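Local atomic coordinates of pyridoxine 4-oxidase (Mesorhizobium loti, PDB entry 4HA6), a protein that catalyses the FAD-dependent oxidation of the 4-hydroxymethyl group of pyridoxine to give pyridoxal, with molecular oxygen as electron acceptor, as a GMC-family oxidoreductase. Residues A[330-336]-A[358-364]; A[398-403]-A[433-437]. All coordinates share one frame; numbering follows the deposited sequence.

Contact 1: residues A[330-336]-A[358-364]; sequences QPEIVVG and LLFGITH
Val334 and Gly361 form a hydrogen-bonded pair in which a bump lies over a bare backbone: Val334 CG1 rests 3.7 Å from Gly361 O, and a CB on Gly361 would crowd that methyl. Beside it the Thr363 methyl fills the next hollow, with CG2 3.9 Å from Pro331 CB and 3.7 Å from Ile333 O. Thr363 N closes that end by donating to Glu332 O. On the opposite face Ile333 and Ile362 meet through their CG2 methyls at 4.3 Å, while Val335 CG1 nestles against Leu358 CB. This is an antiparallel pair, strand axes 168° apart, within the six-stranded antiparallel sheet, in which strand 333-338 lies between strands 314-320 and 355-362; Glu332 and Ile333 both face Met320, a classic beta bulge. Ahead of the strand, Gln330 swings its CG anti to the backbone N (chi1 -172°) and its extended chain passes His364: Gln330 CG lies 3.7 Å from His364 CE1, amide and ring planes 50° apart. Gln330 NE2 and His364 NE2 both hydrogen-bond Asp99 OD1. With an alanine here, Asp99 would probably keep His364 but lose its amide partner, and the imidazole would lack its flanking chain.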
loop_
_atom_site.group_PDB
_atom_site.type_symbol
_atom_site.label_atom_id
_atom_site.label_comp_id
_atom_site.label_asym_id
_atom_site.label_seq_id
_atom_site.Cartn_x
_atom_site.Cartn_y
_atom_site.Cartn_z
ATOM N N GLN A 330 6.221 3.787 18.881
ATOM C CA GLN A 330 5.615 3.153 17.712
ATOM C C GLN A 330 4.096 3.211 17.776
ATOM O O GLN A 330 3.508 2.892 18.813
ATOM C CB GLN A 330 6.048 1.701 17.600
ATOM C CG GLN A 330 5.596 1.064 16.302
ATOM C CD GLN A 330 5.977 -0.379 16.231
ATOM O OE1 GLN A 330 5.985 -1.054 17.257
ATOM N NE2 GLN A 330 6.305 -0.877 15.022
ATOM N N PRO A 331 3.451 3.647 16.679
ATOM C CA PRO A 331 1.983 3.736 16.722
ATOM C C PRO A 331 1.345 2.381 16.986
ATOM O O PRO A 331 1.933 1.353 16.628
ATOM C CB PRO A 331 1.610 4.201 15.308
ATOM C CG PRO A 331 2.839 4.920 14.784
ATOM C CD PRO A 331 4.025 4.233 15.448
ATOM N N GLU A 332 0.161 2.385 17.600
ATOM C CA GLU A 332 -0.636 1.165 17.741
ATOM C C GLU A 332 -2.008 1.332 17.085
ATOM O O GLU A 332 -2.593 0.368 16.591
ATOM C CB GLU A 332 -0.821 0.795 19.217
ATOM C CG GLU A 332 0.470 0.600 19.970
ATOM C CD GLU A 332 0.227 0.203 21.409
ATOM O OE1 GLU A 332 -0.447 0.976 22.139
ATOM O OE2 GLU A 332 0.701 -0.887 21.798
ATOM N N ILE A 333 -2.531 2.555 17.097
ATOM C CA ILE A 333 -3.803 2.838 16.435
ATOM C C ILE A 333 -3.684 4.135 15.641
ATOM O O ILE A 333 -2.664 4.832 15.715
ATOM C CB ILE A 333 -4.994 2.948 17.439
ATOM C CG1 ILE A 333 -4.731 4.058 18.464
ATOM C CG2 ILE A 333 -5.276 1.624 18.142
ATOM C CD1 ILE A 333 -5.775 4.146 19.580
ATOM N N VAL A 334 -4.732 4.453 14.889
ATOM C CA VAL A 334 -4.780 5.672 14.088
ATOM C C VAL A 334 -6.225 6.155 14.029
ATOM O O VAL A 334 -7.155 5.344 13.990
ATOM C CB VAL A 334 -4.249 5.429 12.649
ATOM C CG1 VAL A 334 -5.006 4.300 11.981
ATOM C CG2 VAL A 334 -4.330 6.718 11.805
ATOM N N VAL A 335 -6.416 7.470 14.087
ATOM C CA VAL A 335 -7.730 8.062 13.869
ATOM C C VAL A 335 -7.536 9.135 12.818
ATOM O O VAL A 335 -6.704 10.021 12.992
ATOM C CB VAL A 335 -8.319 8.709 15.147
ATOM C CG1 VAL A 335 -9.596 9.468 14.812
ATOM C CG2 VAL A 335 -8.591 7.656 16.211
ATOM N N GLY A 336 -8.280 9.050 11.724
ATOM C CA GLY A 336 -8.091 9.973 10.616
ATOM C C GLY A 336 -9.314 10.840 10.390
ATOM O O GLY A 336 -10.447 10.418 10.658
ATOM N N LEU A 358 -14.858 10.255 11.135
ATOM C CA LEU A 358 -13.521 10.005 11.643
ATOM C C LEU A 358 -13.279 8.522 11.404
ATOM O O LEU A 358 -14.089 7.675 11.798
ATOM C CB LEU A 358 -13.415 10.331 13.132
ATOM C CG LEU A 358 -13.821 11.727 13.611
ATOM C CD1 LEU A 358 -13.248 11.970 14.987
ATOM C CD2 LEU A 358 -13.397 12.826 12.651
ATOM N N LEU A 359 -12.183 8.212 10.728
ATOM C CA LEU A 359 -11.867 6.839 10.406
ATOM C C LEU A 359 -10.920 6.347 11.484
ATOM O O LEU A 359 -10.113 7.121 12.013
ATOM C CB LEU A 359 -11.233 6.773 9.021
ATOM C CG LEU A 359 -12.048 7.519 7.957
ATOM C CD1 LEU A 359 -11.315 7.572 6.633
ATOM C CD2 LEU A 359 -13.423 6.878 7.780
ATOM N N PHE A 360 -11.038 5.080 11.854
ATOM C CA PHE A 360 -10.242 4.564 12.970
ATOM C C PHE A 360 -9.727 3.191 12.573
ATOM O O PHE A 360 -10.435 2.416 11.886
ATOM C CB PHE A 360 -11.062 4.543 14.274
ATOM C CG PHE A 360 -12.344 3.753 14.176
ATOM C CD1 PHE A 360 -13.530 4.369 13.779
ATOM C CD2 PHE A 360 -12.355 2.384 14.459
ATOM C CE1 PHE A 360 -14.721 3.639 13.662
ATOM C CE2 PHE A 360 -13.545 1.636 14.352
ATOM C CZ PHE A 360 -14.727 2.271 13.948
ATOM N N GLY A 361 -8.484 2.896 12.945
ATOM C CA GLY A 361 -7.850 1.663 12.493
ATOM C C GLY A 361 -6.786 1.215 13.473
ATOM O O GLY A 361 -6.502 1.933 14.435
ATOM N N ILE A 362 -6.210 0.031 13.250
ATOM C CA ILE A 362 -5.058 -0.401 14.042
ATOM C C ILE A 362 -3.855 -0.439 13.110
ATOM O O ILE A 362 -4.000 -0.689 11.902
ATOM C CB ILE A 362 -5.277 -1.791 14.700
ATOM C CG1 ILE A 362 -5.514 -2.877 13.633
ATOM C CG2 ILE A 362 -6.437 -1.722 15.688
ATOM C CD1 ILE A 362 -5.538 -4.274 14.214
ATOM N N THR A 363 -2.667 -0.183 13.646
ATOM C CA THR A 363 -1.533 0.067 12.754
ATOM C C THR A 363 -0.708 -1.157 12.425
ATOM O O THR A 363 -0.017 -1.175 11.397
ATOM C CB THR A 363 -0.588 1.127 13.329
ATOM O OG1 THR A 363 -0.309 0.816 14.699
ATOM C CG2 THR A 363 -1.216 2.509 13.235
ATOM N N HIS A 364 -0.746 -2.170 13.294
ATOM C CA HIS A 364 0.068 -3.376 13.094
ATOM C C HIS A 364 -0.761 -4.638 13.385
ATOM O O HIS A 364 -0.550 -5.303 14.404
ATOM C CB HIS A 364 1.304 -3.323 14.002
ATOM C CG HIS A 364 2.167 -2.121 13.771
ATOM N ND1 HIS A 364 1.957 -0.921 14.415
ATOM C CD2 HIS A 364 3.208 -1.916 12.924
ATOM C CE1 HIS A 364 2.856 -0.040 14.006
ATOM N NE2 HIS A 364 3.619 -0.615 13.090
HETATM O O HOH W 1 -1.659 -2.211 16.056
#

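Contact 2: residues A[398-403]-A[433-437]; sequences FRRALE and MDDFI
The Arg399 guanidinium turns its edge to the Asp434 carboxylate, the two planes 24° apart, and grips it side-on: NE meets OD1 at 2.7 Å and NH2 meets OD2 at 2.9 Å, each on the syn side and close to the guanidinium plane. Asp434 OD2 has a second salt-bridge partner in Arg395, so two positive groups probably stabilise the carboxylate's charge. Within helix 392-409, the neighbouring Arg400 guanidinium carries Arg399 CB against one face, near its rim, and at its edge binds Glu403 OE1 through both NE and NH2, which arrive from the same face of the carboxylate. The Phe398 and Phe436 rings are approached obliquely, the first by Ile437 CG2, 3.7 Å from Phe398 CD1, the second by Leu402 CD1. The Arg399-Asp434 bridge and the apolar contacts join helices 392-409 and 430-440, whose short segments run nearly perpendicular (84°) with axes 10.3 Å apart, a separation bridged by long side chains. Met433 bends at chi2 (-122°) and again at chi3, which carries its CE to 3.6 Å from Arg399 CG, against the aliphatic part of that chain, and leaves SD 3.8 Å from Leu402 CD1. That leucine methyl also touches Ile437 CG1, while Ile437 CD1 comes to 3.5 Å from Phe398 O. Phe360 of strand 355-362 packs against Leu402, Phe436 and Ile437 from the sheet.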
loop_
_atom_site.group_PDB
_atom_site.type_symbol
_atom_site.label_atom_id
_atom_site.label_comp_id
_atom_site.label_asym_id
_atom_site.label_seq_id
_atom_site.Cartn_x
_atom_site.Cartn_y
_atom_site.Cartn_z
ATOM N N PHE A 398 -8.752 -2.472 18.105
ATOM C CA PHE A 398 -9.761 -1.715 17.347
ATOM C C PHE A 398 -10.802 -1.065 18.265
ATOM O O PHE A 398 -11.368 -0.028 17.917
ATOM C CB PHE A 398 -10.478 -2.610 16.334
ATOM C CG PHE A 398 -10.263 -2.201 14.895
ATOM C CD1 PHE A 398 -10.818 -1.027 14.399
ATOM C CD2 PHE A 398 -9.524 -3.005 14.038
ATOM C CE1 PHE A 398 -10.615 -0.651 13.049
ATOM C CE2 PHE A 398 -9.315 -2.642 12.702
ATOM C CZ PHE A 398 -9.864 -1.463 12.209
ATOM N N ARG A 399 -11.075 -1.688 19.415
ATOM C CA ARG A 399 -11.879 -1.039 20.455
ATOM C C ARG A 399 -11.150 0.210 20.940
ATOM O O ARG A 399 -11.759 1.273 21.107
ATOM C CB ARG A 399 -12.123 -1.969 21.651
ATOM C CG ARG A 399 -13.070 -3.124 21.374
ATOM C CD ARG A 399 -13.311 -3.952 22.633
ATOM N NE ARG A 399 -13.615 -5.329 22.253
ATOM C CZ ARG A 399 -13.203 -6.402 22.920
ATOM N NH1 ARG A 399 -12.474 -6.276 24.032
ATOM N NH2 ARG A 399 -13.540 -7.606 22.483
ATOM N N ARG A 400 -9.849 0.079 21.174
ATOM C CA ARG A 400 -9.055 1.227 21.608
ATOM C C ARG A 400 -9.105 2.323 20.543
ATOM O O ARG A 400 -9.215 3.519 20.868
ATOM C CB ARG A 400 -7.610 0.824 21.920
ATOM C CG ARG A 400 -7.445 -0.288 22.982
ATOM C CD ARG A 400 -7.832 0.157 24.402
ATOM N NE ARG A 400 -9.280 0.132 24.636
ATOM C CZ ARG A 400 -9.991 -0.968 24.907
ATOM N NH1 ARG A 400 -9.401 -2.159 24.984
ATOM N NH2 ARG A 400 -11.303 -0.879 25.097
ATOM N N ALA A 401 -9.077 1.924 19.268
ATOM C CA ALA A 401 -9.064 2.917 18.181
ATOM C C ALA A 401 -10.401 3.652 18.125
ATOM O O ALA A 401 -10.428 4.890 18.042
ATOM C CB ALA A 401 -8.753 2.268 16.832
ATOM N N LEU A 402 -11.501 2.893 18.159
ATOM C CA LEU A 402 -12.848 3.487 18.159
ATOM C C LEU A 402 -12.981 4.401 19.360
ATOM O O LEU A 402 -13.573 5.486 19.280
ATOM C CB LEU A 402 -13.917 2.409 18.291
ATOM C CG LEU A 402 -15.286 2.566 17.601
ATOM C CD1 LEU A 402 -16.348 1.761 18.328
ATOM C CD2 LEU A 402 -15.738 4.014 17.374
ATOM N N GLU A 403 -12.454 3.959 20.494
ATOM C CA GLU A 403 -12.565 4.790 21.684
ATOM C C GLU A 403 -11.761 6.060 21.540
ATOM O O GLU A 403 -12.175 7.110 22.022
ATOM C CB GLU A 403 -12.171 4.016 22.940
ATOM C CG GLU A 403 -13.212 2.987 23.291
ATOM C CD GLU A 403 -12.892 2.241 24.547
ATOM O OE1 GLU A 403 -11.688 2.136 24.888
ATOM O OE2 GLU A 403 -13.852 1.758 25.184
ATOM N N MET A 433 -19.672 -3.162 20.599
ATOM C CA MET A 433 -18.626 -2.419 19.915
ATOM C C MET A 433 -17.985 -3.282 18.839
ATOM O O MET A 433 -17.705 -2.811 17.728
ATOM C CB MET A 433 -17.557 -1.998 20.902
ATOM C CG MET A 433 -18.013 -0.987 21.911
ATOM S SD MET A 433 -16.978 0.465 21.791
ATOM C CE MET A 433 -15.380 -0.328 21.631
ATOM N N ASP A 434 -17.734 -4.542 19.176
ATOM C CA ASP A 434 -17.121 -5.467 18.230
ATOM C C ASP A 434 -18.011 -5.604 16.997
ATOM O O ASP A 434 -17.512 -5.691 15.872
ATOM C CB ASP A 434 -16.918 -6.843 18.878
ATOM C CG ASP A 434 -15.668 -6.911 19.763
ATOM O OD1 ASP A 434 -14.985 -5.874 19.948
ATOM O OD2 ASP A 434 -15.382 -8.012 20.291
ATOM N N ASP A 435 -19.328 -5.611 17.208
ATOM C CA ASP A 435 -20.272 -5.817 16.104
ATOM C C ASP A 435 -20.293 -4.606 15.181
ATOM O O ASP A 435 -20.260 -4.740 13.954
ATOM C CB ASP A 435 -21.693 -6.103 16.614
ATOM C CG ASP A 435 -22.673 -6.369 15.472
ATOM O OD1 ASP A 435 -22.492 -7.376 14.748
ATOM O OD2 ASP A 435 -23.611 -5.567 15.276
ATOM N N PHE A 436 -20.348 -3.419 15.772
ATOM C CA PHE A 436 -20.255 -2.210 14.975
ATOM C C PHE A 436 -18.942 -2.160 14.192
ATOM O O PHE A 436 -18.931 -1.845 12.992
ATOM C CB PHE A 436 -20.368 -0.972 15.847
ATOM C CG PHE A 436 -20.112 0.292 15.094
ATOM C CD1 PHE A 436 -18.872 0.913 15.165
ATOM C CD2 PHE A 436 -21.101 0.846 14.289
ATOM C CE1 PHE A 436 -18.620 2.085 14.448
ATOM C CE2 PHE A 436 -20.866 2.018 13.577
ATOM C CZ PHE A 436 -19.617 2.637 13.654
ATOM N N ILE A 437 -17.830 -2.454 14.863
ATOM C CA ILE A 437 -16.525 -2.421 14.193
ATOM C C ILE A 437 -16.490 -3.411 13.015
ATOM O O ILE A 437 -16.077 -3.051 11.909
ATOM C CB ILE A 437 -15.381 -2.679 15.196
ATOM C CG1 ILE A 437 -15.273 -1.502 16.178
ATOM C CG2 ILE A 437 -14.051 -2.893 14.479
ATOM C CD1 ILE A 437 -14.392 -1.807 17.409
#

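How the contacts relate
Both segments of contact 1 precede those of contact 2 in the sequence, and the contact centres lie 11 Å apart. Strand 355-362 connects them: it belongs to contact 1, where it pairs with strand 333-338, and is covered by both helices of contact 2. Phe360 O is 3.3 Å from Phe398 CE1 and Gly361 O 3.3 Å from Ala401 CB, while helix 430-440 packs on helix 392-409 and on Phe360. The two contacts thus form successive layers, antiparallel sheet first and crossed helices outside it. The inner layer borders the ligand, since the Leu359 side chain is about 5 Å from bound pyridoxamine, whereas in contact 2 the Phe398 side chain is about 12 Å from it.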